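Local coordinates for uncharacterized protein (Trypanosoma cruzi, PDB 6NEY) that probably recognises acetylated lysine side chains through the bromodomain that this N-terminal part of a longer protein contains, at residues A[72-77]-A[115-120]; A[54-59]-A[79-84]. All coordinates share one frame; numbering follows the deposited sequence.

Contact 1 of 2, residues A[72-77]-A[115-120]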
loop_
_atom_site.group_PDB
_atom_site.type_symbol
_atom_site.label_atom_id
_atom_site.label_comp_id
_atom_site.label_asym_id
_atom_site.label_seq_id
_atom_site.Cartn_x
_atom_site.Cartn_y
_atom_site.Cartn_z
ATOM N N VAL A 72 -11.062 -3.660 9.980
ATOM C CA VAL A 72 -10.242 -4.241 11.085
ATOM C C VAL A 72 -8.994 -4.930 10.497
ATOM O O VAL A 72 -7.923 -4.846 11.137
ATOM C CB VAL A 72 -11.064 -5.166 12.003
ATOM C CG1 VAL A 72 -11.474 -6.470 11.339
ATOM C CG2 VAL A 72 -10.310 -5.441 13.290
ATOM N N ASN A 73 -9.074 -5.586 9.325
ATOM C CA ASN A 73 -7.881 -6.282 8.770
ATOM C C ASN A 73 -7.228 -5.418 7.681
ATOM O O ASN A 73 -6.391 -5.957 6.966
ATOM C CB ASN A 73 -8.170 -7.710 8.280
ATOM C CG ASN A 73 -6.893 -8.499 8.045
ATOM O OD1 ASN A 73 -5.962 -8.461 8.850
ATOM N ND2 ASN A 73 -6.811 -9.198 6.923
ATOM N N LEU A 74 -7.570 -4.125 7.588
ATOM C CA LEU A 74 -7.012 -3.149 6.605
ATOM C C LEU A 74 -7.105 -3.741 5.191
ATOM O O LEU A 74 -6.187 -3.526 4.373
ATOM C CB LEU A 74 -5.564 -2.797 6.981
ATOM C CG LEU A 74 -5.394 -1.918 8.228
ATOM C CD1 LEU A 74 -3.926 -1.762 8.575
ATOM C CD2 LEU A 74 -6.027 -0.546 8.051
ATOM N N THR A 75 -8.213 -4.409 4.881
ATOM C CA THR A 75 -8.417 -5.096 3.580
ATOM C C THR A 75 -8.188 -4.119 2.420
ATOM O O THR A 75 -7.528 -4.519 1.434
ATOM C CB THR A 75 -9.816 -5.725 3.501
ATOM O OG1 THR A 75 -9.939 -6.576 4.642
ATOM C CG2 THR A 75 -10.027 -6.495 2.216
ATOM N N ALA A 76 -8.757 -2.914 2.499
ATOM C CA ALA A 76 -8.726 -1.898 1.420
ATOM C C ALA A 76 -7.276 -1.490 1.132
ATOM O O ALA A 76 -6.889 -1.354 -0.058
ATOM C CB ALA A 76 -9.558 -0.707 1.818
ATOM N N LEU A 77 -6.482 -1.328 2.192
ATOM C CA LEU A 77 -5.039 -0.985 2.066
ATOM C C LEU A 77 -4.300 -2.178 1.460
ATOM O O LEU A 77 -3.487 -1.956 0.548
ATOM C CB LEU A 77 -4.441 -0.615 3.429
ATOM C CG LEU A 77 -2.920 -0.424 3.433
ATOM C CD1 LEU A 77 -2.476 0.606 2.410
ATOM C CD2 LEU A 77 -2.418 -0.043 4.815
ATOM N N ALA A 115 1.697 -6.889 11.489
ATOM C CA ALA A 115 2.289 -6.524 12.793
ATOM C C ALA A 115 1.449 -5.390 13.409
ATOM O O ALA A 115 1.168 -5.432 14.633
ATOM C CB ALA A 115 3.738 -6.146 12.627
ATOM N N TYR A 116 0.967 -4.452 12.574
ATOM C CA TYR A 116 0.171 -3.281 13.032
ATOM C C TYR A 116 -1.207 -3.765 13.521
ATOM O O TYR A 116 -1.642 -3.404 14.625
ATOM C CB TYR A 116 0.015 -2.235 11.926
ATOM C CG TYR A 116 -0.838 -1.064 12.351
ATOM C CD1 TYR A 116 -0.330 -0.090 13.197
ATOM C CD2 TYR A 116 -2.171 -0.972 11.985
ATOM C CE1 TYR A 116 -1.119 0.961 13.649
ATOM C CE2 TYR A 116 -2.970 0.072 12.415
ATOM C CZ TYR A 116 -2.453 1.038 13.260
ATOM O OH TYR A 116 -3.265 2.061 13.670
ATOM N N VAL A 117 -1.894 -4.564 12.705
ATOM C CA VAL A 117 -3.276 -5.045 13.013
ATOM C C VAL A 117 -3.215 -5.893 14.294
ATOM O O VAL A 117 -4.077 -5.709 15.194
ATOM C CB VAL A 117 -3.868 -5.786 11.802
ATOM C CG1 VAL A 117 -5.145 -6.544 12.130
ATOM C CG2 VAL A 117 -4.109 -4.793 10.667
ATOM N N THR A 118 -2.166 -6.690 14.437
ATOM C CA THR A 118 -1.964 -7.541 15.637
ATOM C C THR A 118 -1.730 -6.682 16.886
ATOM O O THR A 118 -2.400 -6.939 17.919
ATOM C CB THR A 118 -0.841 -8.554 15.417
ATOM O OG1 THR A 118 -1.300 -9.326 14.311
ATOM C CG2 THR A 118 -0.587 -9.391 16.650
ATOM N N LYS A 119 -0.814 -5.723 16.816
ATOM C CA LYS A 119 -0.533 -4.792 17.952
ATOM C C LYS A 119 -1.821 -4.101 18.406
ATOM O O LYS A 119 -2.109 -4.083 19.652
ATOM C CB LYS A 119 0.531 -3.765 17.554
ATOM C CG LYS A 119 1.207 -3.084 18.727
ATOM C CD LYS A 119 0.678 -1.734 19.091
ATOM C CE LYS A 119 1.008 -1.403 20.536
ATOM N NZ LYS A 119 1.313 0.029 20.722
ATOM N N LYS A 120 -2.585 -3.539 17.466
ATOM C CA LYS A 120 -3.782 -2.728 17.778
ATOM C C LYS A 120 -4.827 -3.628 18.448
ATOM O O LYS A 120 -5.406 -3.222 19.473
ATOM C CB LYS A 120 -4.344 -2.061 16.526
ATOM C CG LYS A 120 -3.447 -1.008 15.893
ATOM C CD LYS A 120 -3.063 0.159 16.778
ATOM C CE LYS A 120 -4.188 1.142 17.024
ATOM N NZ LYS A 120 -3.739 2.265 17.889
#
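V72 O accepts a hydrogen bond from Y10 OH outside the two segments, and across the contact it rests against the V117 methyls, 3.4 Å from V117 CG1 and 3.8 Å from V117 CG2. A carbonyl at the end of a loop thus finds its polar partner elsewhere and meets the helix through carbon alone. No hydrogen bond joins 72-77 to 115-120, an example of a loop seated on a helix by shape. V117 does most of the work. Its CG1 stands anti to the backbone N (chi1 168°) and faces V72 O and the amide oxygen of N73, while CG2, beside the backbone N, turns to L74. L74 and V117 lie alongside each other, their side chains sliding past each other in opposite directions, L74 CD1 reaching V117 CG2 at 3.7 Å. The same L74 CD1 approaches the Y116 ring obliquely, 3.9 Å from Y116 CD2, the leucine crossing the tyrosine at about a right angle. One face of that ring carries K120 CG, 3.5 Å above its plane, and its hydroxyl bonds to E14, which also forms a salt bridge with K120. L74 takes a left-handed backbone conformation (phi 51°, psi 40°) at the N-cap position, where the chain turns into helix 75-92. The contact joins the end of the loop between helices 56-64 and 75-92 to the C-terminal part of helix 97-124, with L15 and L18 of helix 12-21 also packing on L74.

Contact 2 of 2, residues A[54-59]-A[79-84]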
loop_
_atom_site.group_PDB
_atom_site.type_symbol
_atom_site.label_atom_id
_atom_site.label_comp_id
_atom_site.label_asym_id
_atom_site.label_seq_id
_atom_site.Cartn_x
_atom_site.Cartn_y
_atom_site.Cartn_z
ATOM N N CYS A 54 -2.639 2.562 -8.423
ATOM C CA CYS A 54 -2.379 3.068 -7.059
ATOM C C CYS A 54 -0.860 3.198 -6.899
ATOM O O CYS A 54 -0.095 2.552 -7.667
ATOM C CB CYS A 54 -3.025 2.177 -5.998
ATOM S SG CYS A 54 -3.298 3.031 -4.419
ATOM N N ASP A 55 -0.440 4.054 -5.985
ATOM C CA ASP A 55 0.980 4.155 -5.563
ATOM C C ASP A 55 0.977 4.560 -4.088
ATOM O O ASP A 55 -0.117 4.787 -3.555
ATOM C CB ASP A 55 1.747 5.098 -6.497
ATOM C CG ASP A 55 1.204 6.517 -6.545
ATOM O OD1 ASP A 55 1.117 7.148 -5.477
ATOM O OD2 ASP A 55 0.897 6.990 -7.659
ATOM N N LEU A 56 2.138 4.642 -3.441
ATOM C CA LEU A 56 2.193 4.898 -1.979
ATOM C C LEU A 56 1.773 6.332 -1.648
ATOM O O LEU A 56 1.222 6.515 -0.559
ATOM C CB LEU A 56 3.568 4.543 -1.408
ATOM C CG LEU A 56 3.881 3.048 -1.418
ATOM C CD1 LEU A 56 5.324 2.811 -1.022
ATOM C CD2 LEU A 56 2.934 2.269 -0.490
ATOM N N ALA A 57 2.011 7.304 -2.524
ATOM C CA ALA A 57 1.531 8.693 -2.322
ATOM C C ALA A 57 0.001 8.689 -2.252
ATOM O O ALA A 57 -0.552 9.321 -1.337
ATOM C CB ALA A 57 2.066 9.612 -3.402
ATOM N N THR A 58 -0.665 8.001 -3.179
ATOM C CA THR A 58 -2.143 7.858 -3.244
ATOM C C THR A 58 -2.679 7.111 -2.014
ATOM O O THR A 58 -3.711 7.535 -1.467
ATOM C CB THR A 58 -2.525 7.192 -4.566
ATOM O OG1 THR A 58 -2.073 8.129 -5.547
ATOM C CG2 THR A 58 -4.002 6.892 -4.679
ATOM N N ALA A 59 -2.022 6.024 -1.608
ATOM C CA ALA A 59 -2.375 5.252 -0.403
ATOM C C ALA A 59 -2.243 6.165 0.818
ATOM O O ALA A 59 -3.126 6.080 1.689
ATOM C CB ALA A 59 -1.504 4.011 -0.281
ATOM N N GLU A 79 -5.496 -4.508 -0.516
ATOM C CA GLU A 79 -5.946 -4.489 -1.946
ATOM C C GLU A 79 -5.189 -3.421 -2.753
ATOM O O GLU A 79 -4.784 -3.707 -3.900
ATOM C CB GLU A 79 -7.447 -4.220 -2.051
ATOM N N ASP A 80 -4.979 -2.232 -2.191
ATOM C CA ASP A 80 -4.231 -1.156 -2.887
ATOM C C ASP A 80 -2.764 -1.586 -3.055
ATOM O O ASP A 80 -2.222 -1.354 -4.146
ATOM C CB ASP A 80 -4.395 0.198 -2.200
ATOM C CG ASP A 80 -5.696 0.910 -2.491
ATOM O OD1 ASP A 80 -6.430 0.465 -3.415
ATOM O OD2 ASP A 80 -5.975 1.903 -1.783
ATOM N N ILE A 81 -2.145 -2.223 -2.048
ATOM C CA ILE A 81 -0.756 -2.757 -2.179
ATOM C C ILE A 81 -0.750 -3.837 -3.271
ATOM O O ILE A 81 0.148 -3.814 -4.114
ATOM C CB ILE A 81 -0.181 -3.303 -0.857
ATOM C CG1 ILE A 81 -0.143 -2.241 0.252
ATOM C CG2 ILE A 81 1.188 -3.922 -1.095
ATOM C CD1 ILE A 81 0.617 -0.995 -0.116
ATOM N N LYS A 82 -1.698 -4.767 -3.242
ATOM C CA LYS A 82 -1.779 -5.837 -4.260
ATOM C C LYS A 82 -1.836 -5.225 -5.666
ATOM O O LYS A 82 -1.230 -5.809 -6.611
ATOM C CB LYS A 82 -3.027 -6.697 -4.084
ATOM C CG LYS A 82 -3.039 -7.924 -4.980
ATOM N N LEU A 83 -2.611 -4.161 -5.826
ATOM C CA LEU A 83 -2.836 -3.528 -7.148
ATOM C C LEU A 83 -1.517 -2.904 -7.630
ATOM O O LEU A 83 -1.183 -3.123 -8.787
ATOM C CB LEU A 83 -3.956 -2.491 -7.037
ATOM C CG LEU A 83 -4.266 -1.715 -8.318
ATOM C CD1 LEU A 83 -4.875 -2.624 -9.382
ATOM C CD2 LEU A 83 -5.174 -0.543 -8.019
ATOM N N MET A 84 -0.827 -2.119 -6.787
ATOM C CA MET A 84 0.509 -1.535 -7.101
ATOM C C MET A 84 1.452 -2.628 -7.613
ATOM O O MET A 84 2.167 -2.410 -8.606
ATOM C CB MET A 84 1.202 -0.990 -5.850
ATOM C CG MET A 84 0.961 0.416 -5.522
ATOM S SD MET A 84 1.622 0.612 -3.833
ATOM C CE MET A 84 0.120 1.226 -3.077
#
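Contacts between M84 and the backbone come first, because the methionine of 79-84 is pressed against main-chain atoms of 54-59. M84 CG sits 3.2 Å from C54 O, a close carbon-to-oxygen approach, and the chain then bends at its last torsion (chi3 -124°) to lay M84 CE 3.6 Å from D55 C. With chi1 at -91°, well off a staggered value, the side chain appears to accept some strain to follow this surface.

Apolar contacts complete the methionine's surroundings. L56 crosses it at about a right angle, with L56 CD2 4.0 Å from M84 SD, and the same branch of L56 meets the tip of I81. A59 CB adds a looser touch on the M84 methyl, and L83 CD2 lies against C54 CB.

Sulfur and carboxylate make a third kind of meeting. C54 SG, anti to its backbone N, stands over the flat face of the D80 carboxylate, 3.7 Å from D80 CG. The charge of D80 is answered outside the segments, where OD2 takes a salt bridge from K62 and a hydrogen bond from Y68.

Polar bonding within 54-59 shapes the helix start. D55 is the N-cap: its OD1 accepts from T58 N at 3.0 Å on the syn side, 33° out of the carboxylate plane, with a weak second bond from T58 OG1.

In the bundle, the start of helix 56-64 thus leans on the middle of helix 75-92; F31, in the loop between helices 12-21 and 35-38, touches M84 and its backbone bonds with that of L56, while F105 and A109 of helix 97-124 pack on I81.

In the fold
Helix 75-92 is common to both contacts, whose centres lie about 16 Å apart. Contact 1 holds the entry to this helix against helix 97-124, at the surface, its centre about 12 Å from the centre of the chain; contact 2 sets its middle against the start of helix 56-64, its centre about 4 Å from it. The segments alternate along the chain, so the two contacts cross in sequence, within the left-handed four-helix bundle of a bromodomain. In this family the acetyl-lysine pocket lies between the loop leading to helix 56-64 and the loop following helix 75-92, so contact 2 probably lies nearer to it, and contact 1 toward the opposite end of the bundle.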